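Local structure of VAO-type flavoprotein oxidase VAO615 (Myceliophthora thermophila, 6F72) at residues 44-47 with 53-56; 128-131 with 135-138. The protein is a VAO-type flavoprotein, probably an oxidoreductase of unknown substrate, whose single bicovalently bound FAD reacts rapidly with molecular oxygen once reduced. All coordinates share one frame; numbering follows the deposited sequence.

Contact 1 (44-47 with 53-56). With NAG (2-acetamido-2-deoxy-beta-D-glucopyranose), chain B; NAG (2-acetamido-2-deoxy-beta-D-glucopyranose), chain D.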
ATOM      1  N   ALA A  44     -32.313   4.971   7.327  1.00 37.72           N
ATOM      2  CA  ALA A  44     -32.656   4.630   8.715  1.00 38.61           C
ATOM      3  C   ALA A  44     -32.908   3.121   8.912  1.00 38.83           C
ATOM      4  O   ALA A  44     -32.449   2.540   9.890  1.00 38.69           O
ATOM      5  CB  ALA A  44     -33.853   5.442   9.200  1.00 40.04           C
ATOM      6  N   LYS A  45     -33.627   2.513   7.971  1.00 39.39           N
ATOM      7  CA  LYS A  45     -33.944   1.083   7.973  1.00 40.12           C
ATOM      8  C   LYS A  45     -32.662   0.225   7.878  1.00 39.07           C
ATOM      9  O   LYS A  45     -32.543  -0.793   8.573  1.00 39.22           O
ATOM     10  CB  LYS A  45     -34.947   0.789   6.840  1.00 41.02           C
ATOM     11  CG  LYS A  45     -35.210  -0.669   6.472  1.00 41.38           C
ATOM     12  CD  LYS A  45     -35.433  -0.798   4.965  1.00 41.49           C
ATOM     13  CE  LYS A  45     -34.113  -0.957   4.201  1.00 40.14           C
ATOM     14  NZ  LYS A  45     -34.105  -0.336   2.839  1.00 39.96           N
ATOM     15  N   LEU A  46     -31.710   0.650   7.039  1.00 38.08           N
ATOM     16  CA  LEU A  46     -30.376   0.040   7.009  1.00 37.33           C
ATOM     17  C   LEU A  46     -29.660   0.259   8.343  1.00 37.72           C
ATOM     18  O   LEU A  46     -29.077  -0.676   8.897  1.00 37.55           O
ATOM     19  CB  LEU A  46     -29.519   0.551   5.829  1.00 36.08           C
ATOM     20  CG  LEU A  46     -28.045   0.098   5.748  1.00 34.87           C
ATOM     21  CD1 LEU A  46     -27.886  -1.414   5.610  1.00 34.73           C
ATOM     22  CD2 LEU A  46     -27.286   0.814   4.643  1.00 33.98           C
ATOM     23  N   ASN A  47     -29.735   1.486   8.860  1.00 38.62           N
ATOM     24  CA  ASN A  47     -29.108   1.837  10.134  1.00 39.52           C
ATOM     25  C   ASN A  47     -29.602   0.974  11.322  1.00 39.68           C
ATOM     26  O   ASN A  47     -28.810   0.631  12.209  1.00 39.34           O
ATOM     27  CB  ASN A  47     -29.276   3.331  10.424  1.00 41.73           C
ATOM     28  CG  ASN A  47     -28.292   3.841  11.459  1.00 44.19           C
ATOM     29  OD1 ASN A  47     -27.308   3.176  11.778  1.00 43.02           O
ATOM     30  ND2 ASN A  47     -28.557   5.040  11.990  1.00 48.11           N
ATOM     31  N   HIS A  53     -24.848   1.408  13.275  1.00 32.84           N
ATOM     32  CA  HIS A  53     -23.478   1.515  12.740  1.00 31.69           C
ATOM     33  C   HIS A  53     -23.347   2.135  11.337  1.00 30.46           C
ATOM     34  O   HIS A  53     -22.276   2.051  10.705  1.00 29.74           O
ATOM     35  CB  HIS A  53     -22.747   0.156  12.842  1.00 31.66           C
ATOM     36  CG  HIS A  53     -22.346  -0.199  14.241  1.00 32.73           C
ATOM     37  ND1 HIS A  53     -23.206  -0.811  15.130  1.00 33.79           N
ATOM     38  CD2 HIS A  53     -21.186  -0.001  14.914  1.00 33.06           C
ATOM     39  CE1 HIS A  53     -22.590  -0.983  16.287  1.00 34.74           C
ATOM     40  NE2 HIS A  53     -21.363  -0.502  16.182  1.00 34.31           N
ATOM     41  N   LEU A  54     -24.423   2.751  10.850  1.00 30.28           N
ATOM     42  CA  LEU A  54     -24.346   3.640   9.685  1.00 29.36           C
ATOM     43  C   LEU A  54     -23.917   5.043  10.113  1.00 29.35           C
ATOM     44  O   LEU A  54     -24.411   5.575  11.121  1.00 30.17           O
ATOM     45  CB  LEU A  54     -25.680   3.700   8.924  1.00 29.59           C
ATOM     46  CG  LEU A  54     -25.714   4.278   7.503  1.00 28.98           C
ATOM     47  CD1 LEU A  54     -25.090   3.293   6.509  1.00 28.31           C
ATOM     48  CD2 LEU A  54     -27.134   4.629   7.090  1.00 29.63           C
ATOM     49  N   ILE A  55     -22.979   5.608   9.354  1.00 28.41           N
ATOM     50  CA  ILE A  55     -22.464   6.964   9.552  1.00 28.37           C
ATOM     51  C   ILE A  55     -22.722   7.763   8.261  1.00 27.82           C
ATOM     52  O   ILE A  55     -22.447   7.276   7.173  1.00 27.16           O
ATOM     53  CB  ILE A  55     -20.943   6.967   9.898  1.00 28.10           C
ATOM     54  CG1 ILE A  55     -20.643   6.102  11.129  1.00 28.69           C
ATOM     55  CG2 ILE A  55     -20.422   8.391  10.118  1.00 28.28           C
ATOM     56  CD1 ILE A  55     -19.191   6.119  11.570  1.00 28.79           C
ATOM     57  N   ALA A  56     -23.292   8.960   8.386  1.00 28.19           N
ATOM     58  CA  ALA A  56     -23.312   9.943   7.291  1.00 27.86           C
ATOM     59  C   ALA A  56     -21.924  10.578   7.258  1.00 27.45           C
ATOM     60  O   ALA A  56     -21.434  11.059   8.287  1.00 27.85           O
ATOM     61  CB  ALA A  56     -24.384  11.010   7.512  1.00 28.65           C
TER
HETATM   62  C1  NAG B   1     -27.724   5.680  12.986  1.00 29.92           C
HETATM   63  C2  NAG B   1     -27.433   7.190  12.903  1.00 34.81           C
HETATM   64  C3  NAG B   1     -26.427   7.582  13.982  1.00 36.62           C
HETATM   65  C4  NAG B   1     -26.917   7.216  15.388  1.00 39.04           C
HETATM   66  C5  NAG B   1     -27.453   5.771  15.494  1.00 36.30           C
HETATM   67  C6  NAG B   1     -28.527   5.686  16.579  1.00 36.69           C
HETATM   68  C7  NAG B   1     -27.687   7.798  10.504  1.00 35.68           C
HETATM   69  C8  NAG B   1     -26.921   8.138   9.259  1.00 36.08           C
HETATM   70  N2  NAG B   1     -26.932   7.554  11.584  1.00 34.84           N
HETATM   71  O3  NAG B   1     -26.191   8.989  13.918  1.00 37.98           O
HETATM   72  O4  NAG B   1     -25.857   7.442  16.342  1.00 45.13           O
HETATM   73  O5  NAG B   1     -28.094   5.251  14.310  1.00 32.19           O
HETATM   74  O6  NAG B   1     -27.926   5.683  17.877  1.00 39.02           O
HETATM   75  O7  NAG B   1     -28.909   7.746  10.498  1.00 36.48           O
HETATM   76  C1  NAG D   1     -17.638   2.197  15.348  1.00 26.09           C
HETATM   77  C2  NAG D   1     -17.427   3.407  16.275  1.00 30.65           C
HETATM   78  C3  NAG D   1     -16.585   3.002  17.487  1.00 32.80           C
HETATM   79  C4  NAG D   1     -17.203   1.818  18.247  1.00 34.83           C
HETATM   80  C5  NAG D   1     -17.377   0.661  17.255  1.00 32.33           C
HETATM   81  C6  NAG D   1     -18.028  -0.576  17.881  1.00 33.20           C
HETATM   82  C7  NAG D   1     -17.449   5.528  14.998  1.00 31.53           C
HETATM   83  C8  NAG D   1     -16.574   6.583  14.388  1.00 31.07           C
HETATM   84  N2  NAG D   1     -16.792   4.536  15.607  1.00 31.26           N
HETATM   85  O3  NAG D   1     -16.394   4.123  18.358  1.00 32.82           O
HETATM   86  O4  NAG D   1     -16.318   1.400  19.295  1.00 42.10           O
HETATM   87  O5  NAG D   1     -18.148   1.081  16.113  1.00 29.10           O
HETATM   88  O6  NAG D   1     -19.447  -0.398  17.993  1.00 33.68           O
HETATM   89  O7  NAG D   1     -18.669   5.586  14.919  1.00 31.78           O
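The N47 carboxamide faces L54 with its oxygen: L54 N donates to N47 OD1 over 3.1 Å, from about 41° above the carbonyl plane. At the other end of the same amide, ND2 is bonded covalently to C1 of the chain B NAG, so the helix side chain bridges strand and sugar. The L54 side-chain CB also packs 3.3 Å from N47 OD1. CG of N47 lies anti to the backbone N (chi1 -161°), beside the carbonyl carbon, which carries the amide toward L54. The chain B NAG turns back to the strand, where its N2 makes a weak, bent hydrogen bond to L54 O. The H53 ring meets the chain D NAG at its edge, NE2 lying 2.6 Å from O6 in a nearly straight hydrogen bond, with C6 in the ring plane; H53 ND1 bonds back to L50 O. With an alanine in place of this histidine, O6 of the chain D NAG would probably lose its imidazole partner and the sugar would be freer to swing. Alongside the polar contact, L46 CD2 meets L54 CD1 at 3.8 Å, the two leucines crossing at about a right angle. Both also rest on L169 of strand 169-172, while L46 touches F142 of helix 133-146 and L54 touches Y126 of strand 126-129; helix 40-49 is thus packed against the edge strand 54-56 of the four-stranded sheet.

Contact 2 (128-131 with 135-138). With NAG (2-acetamido-2-deoxy-beta-D-glucopyranose), chain D.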
ATOM      1  N   VAL A 128     -20.437   2.247   6.527  1.00 27.22           N
ATOM      2  CA  VAL A 128     -20.827   1.117   7.404  1.00 27.95           C
ATOM      3  C   VAL A 128     -19.677   0.820   8.362  1.00 28.26           C
ATOM      4  O   VAL A 128     -18.621   0.342   7.935  1.00 27.67           O
ATOM      5  CB  VAL A 128     -21.208  -0.158   6.617  1.00 27.64           C
ATOM      6  CG1 VAL A 128     -21.612  -1.286   7.573  1.00 28.00           C
ATOM      7  CG2 VAL A 128     -22.338   0.128   5.647  1.00 27.89           C
ATOM      8  N   ASN A 129     -19.880   1.119   9.645  1.00 29.52           N
ATOM      9  CA  ASN A 129     -18.874   0.879  10.669  1.00 30.25           C
ATOM     10  C   ASN A 129     -18.951  -0.603  11.057  1.00 29.72           C
ATOM     11  O   ASN A 129     -19.605  -0.971  12.042  1.00 29.94           O
ATOM     12  CB  ASN A 129     -19.086   1.833  11.853  1.00 33.07           C
ATOM     13  CG  ASN A 129     -18.125   1.593  13.008  1.00 35.55           C
ATOM     14  OD1 ASN A 129     -17.164   0.815  12.909  1.00 34.59           O
ATOM     15  ND2 ASN A 129     -18.392   2.281  14.123  1.00 39.05           N
ATOM     16  N   VAL A 130     -18.260  -1.439  10.265  1.00 28.29           N
ATOM     17  CA  VAL A 130     -18.411  -2.903  10.307  1.00 27.69           C
ATOM     18  C   VAL A 130     -17.915  -3.496  11.625  1.00 27.54           C
ATOM     19  O   VAL A 130     -16.804  -3.207  12.081  1.00 27.28           O
ATOM     20  CB  VAL A 130     -17.737  -3.590   9.086  1.00 27.01           C
ATOM     21  CG1 VAL A 130     -17.771  -5.115   9.202  1.00 27.04           C
ATOM     22  CG2 VAL A 130     -18.395  -3.153   7.780  1.00 26.80           C
ATOM     23  N   THR A 131     -18.768  -4.314  12.241  1.00 27.58           N
ATOM     24  CA  THR A 131     -18.418  -4.983  13.486  1.00 27.56           C
ATOM     25  C   THR A 131     -18.249  -6.496  13.289  1.00 27.26           C
ATOM     26  O   THR A 131     -17.756  -7.167  14.189  1.00 27.52           O
ATOM     27  CB  THR A 131     -19.456  -4.734  14.590  1.00 28.33           C
ATOM     28  OG1 THR A 131     -20.728  -5.232  14.161  1.00 28.58           O
ATOM     29  CG2 THR A 131     -19.568  -3.262  14.914  1.00 28.51           C
ATOM     30  N   ASP A 135     -22.998  -7.184   9.455  1.00 26.50           N
ATOM     31  CA  ASP A 135     -22.967  -5.798   8.970  1.00 26.25           C
ATOM     32  C   ASP A 135     -22.689  -5.698   7.466  1.00 25.65           C
ATOM     33  O   ASP A 135     -23.345  -4.916   6.764  1.00 25.82           O
ATOM     34  CB  ASP A 135     -21.943  -4.980   9.769  1.00 25.99           C
ATOM     35  CG  ASP A 135     -22.382  -4.742  11.205  1.00 26.77           C
ATOM     36  OD1 ASP A 135     -23.558  -5.019  11.518  1.00 27.47           O
ATOM     37  OD2 ASP A 135     -21.566  -4.262  12.021  1.00 26.68           O
ATOM     38  N   VAL A 136     -21.739  -6.513   6.996  1.00 24.92           N
ATOM     39  CA  VAL A 136     -21.352  -6.591   5.577  1.00 24.29           C
ATOM     40  C   VAL A 136     -22.491  -7.195   4.754  1.00 24.65           C
ATOM     41  O   VAL A 136     -22.898  -6.620   3.753  1.00 24.63           O
ATOM     42  CB  VAL A 136     -20.037  -7.384   5.382  1.00 23.67           C
ATOM     43  CG1 VAL A 136     -19.646  -7.461   3.910  1.00 23.24           C
ATOM     44  CG2 VAL A 136     -18.910  -6.772   6.197  1.00 23.35           C
ATOM     45  N   GLN A 137     -23.013  -8.339   5.202  1.00 25.02           N
ATOM     46  CA  GLN A 137     -24.143  -8.997   4.548  1.00 25.58           C
ATOM     47  C   GLN A 137     -25.339  -8.054   4.402  1.00 26.23           C
ATOM     48  O   GLN A 137     -25.952  -7.993   3.334  1.00 26.51           O
ATOM     49  CB  GLN A 137     -24.547 -10.262   5.311  1.00 26.01           C
ATOM     50  CG  GLN A 137     -23.562 -11.423   5.162  1.00 25.49           C
ATOM     51  CD  GLN A 137     -23.764 -12.529   6.198  1.00 25.93           C
ATOM     52  OE1 GLN A 137     -24.341 -12.309   7.269  1.00 26.36           O
ATOM     53  NE2 GLN A 137     -23.267 -13.729   5.882  1.00 25.72           N
ATOM     54  N   ALA A 138     -25.648  -7.323   5.474  1.00 26.55           N
ATOM     55  CA  ALA A 138     -26.719  -6.323   5.475  1.00 27.26           C
ATOM     56  C   ALA A 138     -26.463  -5.208   4.458  1.00 26.86           C
ATOM     57  O   ALA A 138     -27.344  -4.894   3.647  1.00 27.37           O
ATOM     58  CB  ALA A 138     -26.904  -5.741   6.872  1.00 27.62           C
TER
HETATM   59  C1  NAG D   1     -17.638   2.197  15.348  1.00 26.09           C
HETATM   60  C2  NAG D   1     -17.427   3.407  16.275  1.00 30.65           C
HETATM   61  C3  NAG D   1     -16.585   3.002  17.487  1.00 32.80           C
HETATM   62  C4  NAG D   1     -17.203   1.818  18.247  1.00 34.83           C
HETATM   63  C5  NAG D   1     -17.377   0.661  17.255  1.00 32.33           C
HETATM   64  C6  NAG D   1     -18.028  -0.576  17.881  1.00 33.20           C
HETATM   65  C7  NAG D   1     -17.449   5.528  14.998  1.00 31.53           C
HETATM   66  C8  NAG D   1     -16.574   6.583  14.388  1.00 31.07           C
HETATM   67  N2  NAG D   1     -16.792   4.536  15.607  1.00 31.26           N
HETATM   68  O3  NAG D   1     -16.394   4.123  18.358  1.00 32.82           O
HETATM   69  O4  NAG D   1     -16.318   1.400  19.295  1.00 42.10           O
HETATM   70  O5  NAG D   1     -18.148   1.081  16.113  1.00 29.10           O
HETATM   71  O6  NAG D   1     -19.447  -0.398  17.993  1.00 33.68           O
HETATM   72  O7  NAG D   1     -18.669   5.586  14.919  1.00 31.78           O
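T131 and D135 are joined through one carboxylate oxygen, D135 OD2, which takes two hydrogen bonds, both from T131. The backbone T131 N donates to OD2 over 2.8 Å, arriving on its anti side and 19° out of the carboxylate plane, with an N-H...O angle of 147°. The hydroxyl T131 OG1 also donates to OD2, at an unusually short 2.5 Å. With chi1 near 60°, OG1 sits between the backbone N and the carbonyl carbon, on the side from which N-H and hydroxyl can converge on a single acceptor. The buried D135 OD2 is thus satisfied by the T131 backbone N-H, whatever weight the short hydroxyl distance can bear. T131 is also the threonine of the N-x-T sequon whose N129 carries the chain D glycan. Strand 126-129 passes through the inverse gamma turn centred on N129 into helix 133-146, the first strand-to-helix step of a beta-alpha-beta unit within the PCMH-type FAD-binding domain. The CB of N129 points away from the helix: its ND2 is covalently bonded to C1 of the sugar, while OD1 receives a weak hydrogen bond from N175 ND2. One residue further along the helix the contact is apolar, V130 CG1 lying 3.6 Å from V136 CG2, where the two valines pass at a slant. V128 CG1 stands 4.1 Å from D135 O, a looser touch. Backbone bonds tie V128 to S170 and W172, and V130 to W172, holding the strand in its sheet, while V136 also packs on L171, V257, V288 and L290.

The residues of contact 1 all precede those of contact 2, and the centres of the two lie about 10 Å apart. They share one mixed sheet: strand 54-56 runs antiparallel beside 126-129, and H53 O is within 2.8 Å of N129 N, probably a hydrogen bond. Each contact sets a helix against its strand, 40-49 in the first and 133-146 in the second, and the helices meet where L46 CD1 packs against A138 O. Both contacts also touch the chain D glycan, which grows from 128-131 and is hydrogen-bonded by 53-56. The V136 side chain, on helix 133-146, comes to about 8 Å from the FAD; both glycan-bearing asparagines, N47 and N129, sit on this part of the fold, and contact 2 belongs to the FAD-binding domain.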